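Long-range contacts in Tox3 (Phaeosphaeria nodorum, PDB 6WES), which is a secreted fungal necrotrophic effector, made with a pro-domain and probably acting on wheat through recognition that depends on the host Snn3 gene: residues R12-C17 / T148-A153; L98-T103 / Q123-H128. All coordinates share one frame; numbering follows the deposited sequence.

Contact 1: residues R12-C17 / T148-A153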
ATOM      1  N   ARG A  12      -3.319   0.347   8.851  1.00 10.48           N
ATOM      2  CA  ARG A  12      -4.328   1.345   9.160  1.00 10.07           C
ATOM      3  C   ARG A  12      -3.608   2.656   9.444  1.00 10.69           C
ATOM      4  O   ARG A  12      -2.542   2.665  10.077  1.00 12.02           O
ATOM      5  CB  ARG A  12      -5.109   0.905  10.413  1.00 11.88           C
ATOM      6  CG  ARG A  12      -6.061   1.944  11.011  1.00 12.30           C
ATOM      7  CD  ARG A  12      -6.975   1.324  12.063  1.00 14.53           C
ATOM      8  NE  ARG A  12      -7.801   0.269  11.473  1.00 13.93           N
ATOM      9  CZ  ARG A  12      -8.599  -0.544  12.172  1.00 14.49           C
ATOM     10  NH1 ARG A  12      -8.665  -0.421  13.494  1.00 17.76           N
ATOM     11  NH2 ARG A  12      -9.333  -1.458  11.553  1.00 15.56           N
ATOM     12  N   SER A  13      -4.211   3.770   9.054  1.00  9.23           N
ATOM     13  CA  SER A  13      -3.601   5.059   9.344  1.00  9.96           C
ATOM     14  C   SER A  13      -4.681   6.107   9.557  1.00  9.59           C
ATOM     15  O   SER A  13      -5.827   5.939   9.133  1.00 10.69           O
ATOM     16  CB  SER A  13      -2.670   5.509   8.216  1.00 10.82           C
ATOM     17  OG  SER A  13      -3.362   5.650   6.983  1.00 11.38           O
ATOM     18  N   VAL A  14      -4.301   7.200  10.212  1.00  9.83           N
ATOM     19  CA  VAL A  14      -5.188   8.334  10.464  1.00  9.28           C
ATOM     20  C   VAL A  14      -4.445   9.595  10.038  1.00  9.94           C
ATOM     21  O   VAL A  14      -3.258   9.759  10.369  1.00 10.34           O
ATOM     22  CB  VAL A  14      -5.559   8.434  11.962  1.00  9.94           C
ATOM     23  CG1 VAL A  14      -6.477   9.635  12.228  1.00 10.49           C
ATOM     24  CG2 VAL A  14      -6.207   7.133  12.424  1.00 13.12           C
ATOM     25  N   HIS A  15      -5.130  10.473   9.305  1.00 10.72           N
ATOM     26  CA  HIS A  15      -4.531  11.695   8.780  1.00 10.41           C
ATOM     27  C   HIS A  15      -5.392  12.906   9.098  1.00 11.25           C
ATOM     28  O   HIS A  15      -6.625  12.827   9.158  1.00 13.48           O
ATOM     29  CB  HIS A  15      -4.345  11.591   7.256  1.00 11.84           C
ATOM     30  CG  HIS A  15      -3.270  10.625   6.868  1.00 12.05           C
ATOM     31  ND1 HIS A  15      -3.499   9.275   6.719  1.00 13.19           N
ATOM     32  CD2 HIS A  15      -1.944  10.805   6.677  1.00 12.78           C
ATOM     33  CE1 HIS A  15      -2.358   8.660   6.439  1.00 11.00           C
ATOM     34  NE2 HIS A  15      -1.400   9.575   6.393  1.00 14.19           N
ATOM     35  N   ASP A  16      -4.717  14.041   9.238  1.00 10.75           N
ATOM     36  CA  ASP A  16      -5.369  15.330   9.455  1.00 10.88           C
ATOM     37  C   ASP A  16      -5.029  16.228   8.283  1.00 11.26           C
ATOM     38  O   ASP A  16      -3.854  16.404   7.942  1.00 13.87           O
ATOM     39  CB  ASP A  16      -4.901  15.921  10.780  1.00 11.92           C
ATOM     40  CG  ASP A  16      -5.277  15.046  11.936  1.00 14.72           C
ATOM     41  OD1 ASP A  16      -6.420  14.548  11.977  1.00 14.85           O
ATOM     42  OD2 ASP A  16      -4.419  14.836  12.833  1.00 18.66           O
ATOM     43  N   CYS A  17      -6.057  16.742   7.634  1.00 13.29           N
ATOM     44  CA  CYS A  17      -5.888  17.514   6.413  1.00 14.68           C
ATOM     45  C   CYS A  17      -6.442  18.919   6.631  1.00 16.82           C
ATOM     46  O   CYS A  17      -6.954  19.244   7.709  1.00 18.69           O
ATOM     47  CB  CYS A  17      -6.574  16.809   5.237  1.00 13.46           C
ATOM     48  SG  CYS A  17      -5.908  15.142   4.839  1.00 15.27           S
ATOM     49  N   THR A 148       0.271  13.009   9.034  1.00 12.51           N
ATOM     50  CA  THR A 148      -0.057  11.665   9.490  1.00 11.08           C
ATOM     51  C   THR A 148      -0.180  11.703  11.009  1.00 11.40           C
ATOM     52  O   THR A 148       0.771  12.082  11.706  1.00 16.52           O
ATOM     53  CB  THR A 148       1.030  10.693   9.028  1.00 13.45           C
ATOM     54  OG1 THR A 148       1.114  10.733   7.597  1.00 16.23           O
ATOM     55  CG2 THR A 148       0.728   9.246   9.478  1.00 13.83           C
ATOM     56  N   ARG A 149      -1.347  11.330  11.534  1.00 10.07           N
ATOM     57  CA  ARG A 149      -1.518  11.305  12.980  1.00 10.97           C
ATOM     58  C   ARG A 149      -0.952  10.037  13.583  1.00 10.45           C
ATOM     59  O   ARG A 149      -0.290  10.091  14.616  1.00 10.50           O
ATOM     60  CB  ARG A 149      -2.980  11.460  13.365  1.00 12.42           C
ATOM     61  CG  ARG A 149      -3.016  12.027  14.790  1.00 19.04           C
ATOM     62  CD  ARG A 149      -4.328  11.908  15.413  1.00 18.32           C
ATOM     63  NE  ARG A 149      -5.288  12.763  14.744  1.00 15.66           N
ATOM     64  CZ  ARG A 149      -6.573  12.734  15.032  1.00 18.21           C
ATOM     65  NH1 ARG A 149      -7.006  11.936  16.002  1.00 17.77           N
ATOM     66  NH2 ARG A 149      -7.412  13.500  14.358  1.00 16.92           N
ATOM     67  N   THR A 150      -1.204   8.892  12.952  1.00  9.67           N
ATOM     68  CA  THR A 150      -0.698   7.626  13.458  1.00  8.75           C
ATOM     69  C   THR A 150      -0.857   6.592  12.351  1.00  9.04           C
ATOM     70  O   THR A 150      -1.585   6.813  11.385  1.00  8.99           O
ATOM     71  CB  THR A 150      -1.411   7.202  14.751  1.00 11.57           C
ATOM     72  OG1 THR A 150      -0.742   6.059  15.288  1.00 11.98           O
ATOM     73  CG2 THR A 150      -2.888   6.887  14.526  1.00 14.10           C
ATOM     74  N   TYR A 151      -0.165   5.463  12.506  1.00  9.90           N
ATOM     75  CA  TYR A 151      -0.312   4.343  11.581  1.00 10.07           C
ATOM     76  C   TYR A 151       0.122   3.076  12.302  1.00  9.30           C
ATOM     77  O   TYR A 151       0.872   3.130  13.287  1.00  9.31           O
ATOM     78  CB  TYR A 151       0.474   4.553  10.276  1.00  9.75           C
ATOM     79  CG  TYR A 151       1.956   4.659  10.480  1.00 10.24           C
ATOM     80  CD1 TYR A 151       2.538   5.852  10.845  1.00 11.62           C
ATOM     81  CD2 TYR A 151       2.790   3.550  10.311  1.00 12.28           C
ATOM     82  CE1 TYR A 151       3.901   5.947  11.048  1.00 13.47           C
ATOM     83  CE2 TYR A 151       4.173   3.656  10.523  1.00 13.45           C
ATOM     84  CZ  TYR A 151       4.697   4.862  10.879  1.00 16.16           C
ATOM     85  OH  TYR A 151       6.058   5.022  11.095  1.00 22.31           O
ATOM     86  N   GLY A 152      -0.344   1.931  11.816  1.00 10.01           N
ATOM     87  CA  GLY A 152       0.032   0.681  12.457  1.00  9.90           C
ATOM     88  C   GLY A 152      -0.696  -0.487  11.839  1.00 11.40           C
ATOM     89  O   GLY A 152      -1.382  -0.332  10.828  1.00 10.66           O
ATOM     90  N   ALA A 153      -0.494  -1.663  12.425  1.00 12.69           N
ATOM     91  CA  ALA A 153      -1.115  -2.872  11.903  1.00 12.54           C
ATOM     92  C   ALA A 153      -2.628  -2.826  12.084  1.00 12.99           C
ATOM     93  O   ALA A 153      -3.153  -2.164  12.978  1.00 16.30           O
ATOM     94  CB  ALA A 153      -0.556  -4.080  12.655  1.00 16.48           C
TER

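Contact 2: residues L98-T103 / Q123-H128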
ATOM      1  N   LEU A  98      -4.174   8.505  -0.687  1.00  9.49           N
ATOM      2  CA  LEU A  98      -3.352   7.886   0.343  1.00  9.08           C
ATOM      3  C   LEU A  98      -2.287   7.046  -0.343  1.00  9.66           C
ATOM      4  O   LEU A  98      -2.593   6.273  -1.266  1.00 11.31           O
ATOM      5  CB  LEU A  98      -4.230   6.992   1.209  1.00 11.05           C
ATOM      6  CG  LEU A  98      -3.526   6.154   2.275  1.00 11.14           C
ATOM      7  CD1 LEU A  98      -2.742   7.062   3.252  1.00 13.45           C
ATOM      8  CD2 LEU A  98      -4.571   5.354   3.003  1.00 14.81           C
ATOM      9  N   ARG A  99      -1.040   7.259   0.043  1.00  8.80           N
ATOM     10  CA  ARG A  99       0.101   6.560  -0.543  1.00  8.42           C
ATOM     11  C   ARG A  99       0.729   5.723   0.567  1.00  9.47           C
ATOM     12  O   ARG A  99       1.353   6.260   1.496  1.00 10.20           O
ATOM     13  CB  ARG A  99       1.082   7.568  -1.127  1.00  9.72           C
ATOM     14  CG  ARG A  99       0.438   8.452  -2.187  1.00 10.97           C
ATOM     15  CD  ARG A  99       1.388   9.485  -2.763  1.00 11.37           C
ATOM     16  NE  ARG A  99       0.643  10.430  -3.585  1.00 12.69           N
ATOM     17  CZ  ARG A  99       1.066  11.655  -3.894  1.00 12.54           C
ATOM     18  NH1 ARG A  99       2.265  12.071  -3.477  1.00 15.54           N
ATOM     19  NH2 ARG A  99       0.307  12.437  -4.638  1.00 14.19           N
ATOM     20  N   GLN A 100       0.550   4.415   0.497  1.00  9.01           N
ATOM     21  CA  GLN A 100       0.896   3.510   1.594  1.00  8.36           C
ATOM     22  C   GLN A 100       1.980   2.530   1.161  1.00  8.81           C
ATOM     23  O   GLN A 100       1.707   1.629   0.342  1.00 10.11           O
ATOM     24  CB  GLN A 100      -0.370   2.774   2.021  1.00  9.28           C
ATOM     25  CG  GLN A 100      -0.174   1.685   3.082  1.00  9.77           C
ATOM     26  CD  GLN A 100       0.346   2.250   4.381  1.00 10.48           C
ATOM     27  OE1 GLN A 100      -0.393   2.911   5.114  1.00 11.89           O
ATOM     28  NE2 GLN A 100       1.624   2.005   4.680  1.00 10.75           N
ATOM     29  N   PRO A 101       3.212   2.650   1.647  1.00  8.04           N
ATOM     30  CA  PRO A 101       4.258   1.684   1.286  1.00  9.66           C
ATOM     31  C   PRO A 101       4.073   0.356   1.997  1.00  9.87           C
ATOM     32  O   PRO A 101       3.533   0.287   3.106  1.00 10.11           O
ATOM     33  CB  PRO A 101       5.557   2.346   1.764  1.00 10.43           C
ATOM     34  CG  PRO A 101       5.211   3.758   2.103  1.00 13.69           C
ATOM     35  CD  PRO A 101       3.736   3.780   2.437  1.00 10.24           C
ATOM     36  N   PHE A 102       4.543  -0.708   1.333  1.00  9.44           N
ATOM     37  CA  PHE A 102       4.684  -2.034   1.933  1.00 10.08           C
ATOM     38  C   PHE A 102       6.010  -2.625   1.484  1.00 11.01           C
ATOM     39  O   PHE A 102       6.449  -2.392   0.358  1.00 10.89           O
ATOM     40  CB  PHE A 102       3.579  -3.006   1.482  1.00 10.92           C
ATOM     41  CG  PHE A 102       2.201  -2.644   1.971  1.00 10.06           C
ATOM     42  CD1 PHE A 102       1.791  -3.047   3.232  1.00  9.45           C
ATOM     43  CD2 PHE A 102       1.321  -1.906   1.171  1.00  9.70           C
ATOM     44  CE1 PHE A 102       0.538  -2.719   3.710  1.00 11.68           C
ATOM     45  CE2 PHE A 102       0.038  -1.567   1.634  1.00  9.25           C
ATOM     46  CZ  PHE A 102      -0.343  -1.984   2.902  1.00 10.85           C
ATOM     47  N   THR A 103       6.654  -3.379   2.371  1.00 10.91           N
ATOM     48  CA  THR A 103       7.933  -4.002   2.069  1.00 10.28           C
ATOM     49  C   THR A 103       7.844  -5.476   2.408  1.00 10.70           C
ATOM     50  O   THR A 103       7.339  -5.841   3.472  1.00 12.81           O
ATOM     51  CB  THR A 103       9.084  -3.353   2.836  1.00 12.41           C
ATOM     52  OG1 THR A 103       9.204  -1.987   2.420  1.00 15.15           O
ATOM     53  CG2 THR A 103      10.418  -4.086   2.618  1.00 14.35           C
ATOM     54  N   GLN A 123       4.714   0.699   7.650  1.00 11.69           N
ATOM     55  CA  GLN A 123       5.470   1.807   7.100  1.00 12.26           C
ATOM     56  C   GLN A 123       4.593   3.044   7.052  1.00 10.93           C
ATOM     57  O   GLN A 123       3.380   2.959   6.818  1.00 10.89           O
ATOM     58  CB  GLN A 123       5.996   1.474   5.715  1.00 14.19           C
ATOM     59  CG  GLN A 123       7.222   0.557   5.789  1.00 19.46           C
ATOM     60  CD  GLN A 123       7.853   0.399   4.436  1.00 27.34           C
ATOM     61  OE1 GLN A 123       7.538  -0.547   3.719  1.00 26.46           O
ATOM     62  NE2 GLN A 123       8.719   1.334   4.057  1.00 30.83           N
ATOM     63  N   ARG A 124       5.215   4.187   7.282  1.00 10.99           N
ATOM     64  CA  ARG A 124       4.487   5.451   7.350  1.00 10.59           C
ATOM     65  C   ARG A 124       3.917   5.827   5.990  1.00 10.87           C
ATOM     66  O   ARG A 124       4.672   5.937   5.010  1.00 12.43           O
ATOM     67  CB  ARG A 124       5.446   6.549   7.812  1.00 13.25           C
ATOM     68  CG  ARG A 124       4.795   7.923   8.033  1.00 14.95           C
ATOM     69  CD  ARG A 124       5.841   8.964   8.516  1.00 19.25           C
ATOM     70  NE  ARG A 124       5.261  10.302   8.683  1.00 25.45           N
ATOM     71  CZ  ARG A 124       5.777  11.251   9.463  1.00 30.60           C
ATOM     72  NH1 ARG A 124       6.890  11.026  10.151  1.00 30.51           N
ATOM     73  NH2 ARG A 124       5.172  12.428   9.562  1.00 30.60           N
ATOM     74  N   PRO A 125       2.611   6.037   5.872  1.00  9.61           N
ATOM     75  CA  PRO A 125       2.015   6.500   4.620  1.00 10.47           C
ATOM     76  C   PRO A 125       1.962   8.024   4.600  1.00 12.44           C
ATOM     77  O   PRO A 125       2.290   8.689   5.582  1.00 16.05           O
ATOM     78  CB  PRO A 125       0.598   5.938   4.716  1.00 12.84           C
ATOM     79  CG  PRO A 125       0.278   6.032   6.209  1.00 12.75           C
ATOM     80  CD  PRO A 125       1.599   5.747   6.918  1.00 11.97           C
ATOM     81  N   THR A 126       1.559   8.570   3.459  1.00  9.79           N
ATOM     82  CA  THR A 126       1.238   9.987   3.360  1.00 11.41           C
ATOM     83  C   THR A 126      -0.129  10.141   2.714  1.00 10.90           C
ATOM     84  O   THR A 126      -0.534   9.321   1.886  1.00 12.43           O
ATOM     85  CB  THR A 126       2.270  10.752   2.539  1.00 13.17           C
ATOM     86  OG1 THR A 126       2.330  10.224   1.203  1.00 16.24           O
ATOM     87  CG2 THR A 126       3.649  10.665   3.203  1.00 18.38           C
ATOM     88  N   MET A 127      -0.850  11.185   3.091  1.00 10.53           N
ATOM     89  CA  MET A 127      -2.127  11.507   2.480  1.00  9.39           C
ATOM     90  C   MET A 127      -2.040  12.900   1.891  1.00 10.25           C
ATOM     91  O   MET A 127      -1.280  13.751   2.369  1.00 11.48           O
ATOM     92  CB  MET A 127      -3.289  11.443   3.474  1.00 12.25           C
ATOM     93  CG  MET A 127      -4.673  11.610   2.810  1.00 13.78           C
ATOM     94  SD  MET A 127      -6.063  11.344   3.929  1.00 17.53           S
ATOM     95  CE  MET A 127      -5.917   9.544   4.062  1.00 11.71           C
ATOM     96  N   HIS A 128      -2.819  13.118   0.842  1.00 10.39           N
ATOM     97  CA  HIS A 128      -2.761  14.313   0.023  1.00 12.49           C
ATOM     98  C   HIS A 128      -4.194  14.723  -0.275  1.00 11.89           C
ATOM     99  O   HIS A 128      -5.042  13.861  -0.507  1.00 13.23           O
ATOM    100  CB  HIS A 128      -1.966  13.943  -1.251  1.00 14.78           C
ATOM    101  CG  HIS A 128      -0.635  13.329  -0.933  1.00 14.81           C
ATOM    102  ND1 HIS A 128       0.510  14.084  -0.833  1.00 14.86           N
ATOM    103  CD2 HIS A 128      -0.277  12.055  -0.620  1.00 14.84           C
ATOM    104  CE1 HIS A 128       1.523  13.305  -0.496  1.00 13.60           C
ATOM    105  NE2 HIS A 128       1.071  12.067  -0.349  1.00 14.84           N
TER
HETATM  106  O   HOH W   1       3.923   7.713   1.017  1.00 27.14           O
HETATM  107  O   HOH W   2       3.015  -0.888   5.716  1.00 11.21           O

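Contact 1: residues R12-C17 / T148-A153
Val14 O is gripped by two successive backbone amides, Arg149 N at 2.7 Å and, weakly, Thr150 N at 3.4 Å. This is the mark of a classic beta bulge, here between two antiparallel strands of the beta barrel. Past it the pairing is regular: Val14 N binds Thr150 O, and Arg12 and Gly152 exchange a reciprocal pair of bonds. Ser13 and Tyr151 form the non-hydrogen-bonded pair between them, their CB atoms 3.9 Å apart. On the far side of the bulge the register has slipped by one residue, so His15 sits beside Thr148. These two side chains lie side by side and point the same way, with His15 NE2 3.0 Å from Thr148 OG1. The same hydroxyl probably donates to the carbonyl oxygen of Pro125, the residue just before strand 126-133.

The extra residue in the bulge turns Arg149 toward strand 2-16. Its CG stands anti to the backbone N (chi1 -156°), and a bend at chi3 (-68°) places NE for a side-on grip of Asp16. The result is a bidentate salt bridge: Arg149 NH2 donates to Asp16 OD1 at 2.8 Å and NE to OD2 at 3.0 Å, both oxygens using their syn lone pairs. The carboxylate and guanidinium are nearly coplanar, 29° apart. Asp16 OD1 also accepts from Gly22 N. Beyond Asp16, Cys17 closes a disulfide with Cys146, tying the loop that follows strand 2-16 to strand 144-153. Val14 CG2 packs on Thr150 CG2 at 3.9 Å, while Val14 CG1 sits over the centre of one face of the Arg149 guanidinium, 4.1 Å above its plane.

Contact 2: residues L98-T103 / Q123-H128
Residues 98-103 run antiparallel to strand 126-128 at 164°, their axes approaching to 4.8 Å, with Arg99 and Thr126 as the hydrogen-bonded pair and Leu98 opposite Met127 as the non-hydrogen-bonded one. Arg99 N donates to Thr126 O at 2.8 Å, and Thr126 N returns a bond to Arg99 O.

On the side of Arg99 and Thr126, the extended Arg99 chain carries its guanidinium flat onto the His128 ring. The planes are 19° apart and the centres 3.6 Å, a flat stack in which NH1 lies over the ring, offset toward its rim. Thr126 OG1 reaches His128 NE2 at 2.7 Å, a bond that would restrain the rotation of the ring. Gln97 OE1 accepts from Arg99 NE and steadies the other partner. A water joins Arg99 O to Thr126 OG1.

On the side of Leu98 and Met127 apolar groups dominate: Leu98 CD1 packs against Pro125 CB at 3.8 Å and, less closely, Met127 CE.

Before Pro125, in the loop leading into the strand, side chains and water take the place of strand pairing. Gln100 bends at chi2 (63°), and the two N-H groups of its NE2 part to Gln123 O (2.9 Å) and to Pro101 O, both acceptors lying in the amide plane. A second water connects Pro101 O with Gln123 N. Further along, Thr103 OG1 donates to Gln123 OE1 at 2.6 Å, from above the carbonyl plane, and is also hydrogen-bonded to Thr74 OG1. The whole is an antiparallel strand pair of the beta barrel, at the point where the incoming loop, held by side-chain and water bonds, becomes strand 126-133.

In the fold
Both contacts are antiparallel pairings in one sheet, and strands 126-133 and 144-153, one from each, are neighbours in it. The centre of contact 2, partly buried, lies about 6 Å from the centre of the chain, that of contact 1, a surface contact whose chain loop encloses contact 2, about 13 Å. The chemistry differs in part with place: a salt bridge beside a bulge in contact 1; in contact 2, a buried glutamine amide and apolar packing, with an arginine-histidine stack at its more exposed side. They meet, with the His15 ring packed on Met127 CB and the Tyr151 ring against Gln123 and Arg124. The chain is the C-terminal part of the precursor, consistent with the mature effector.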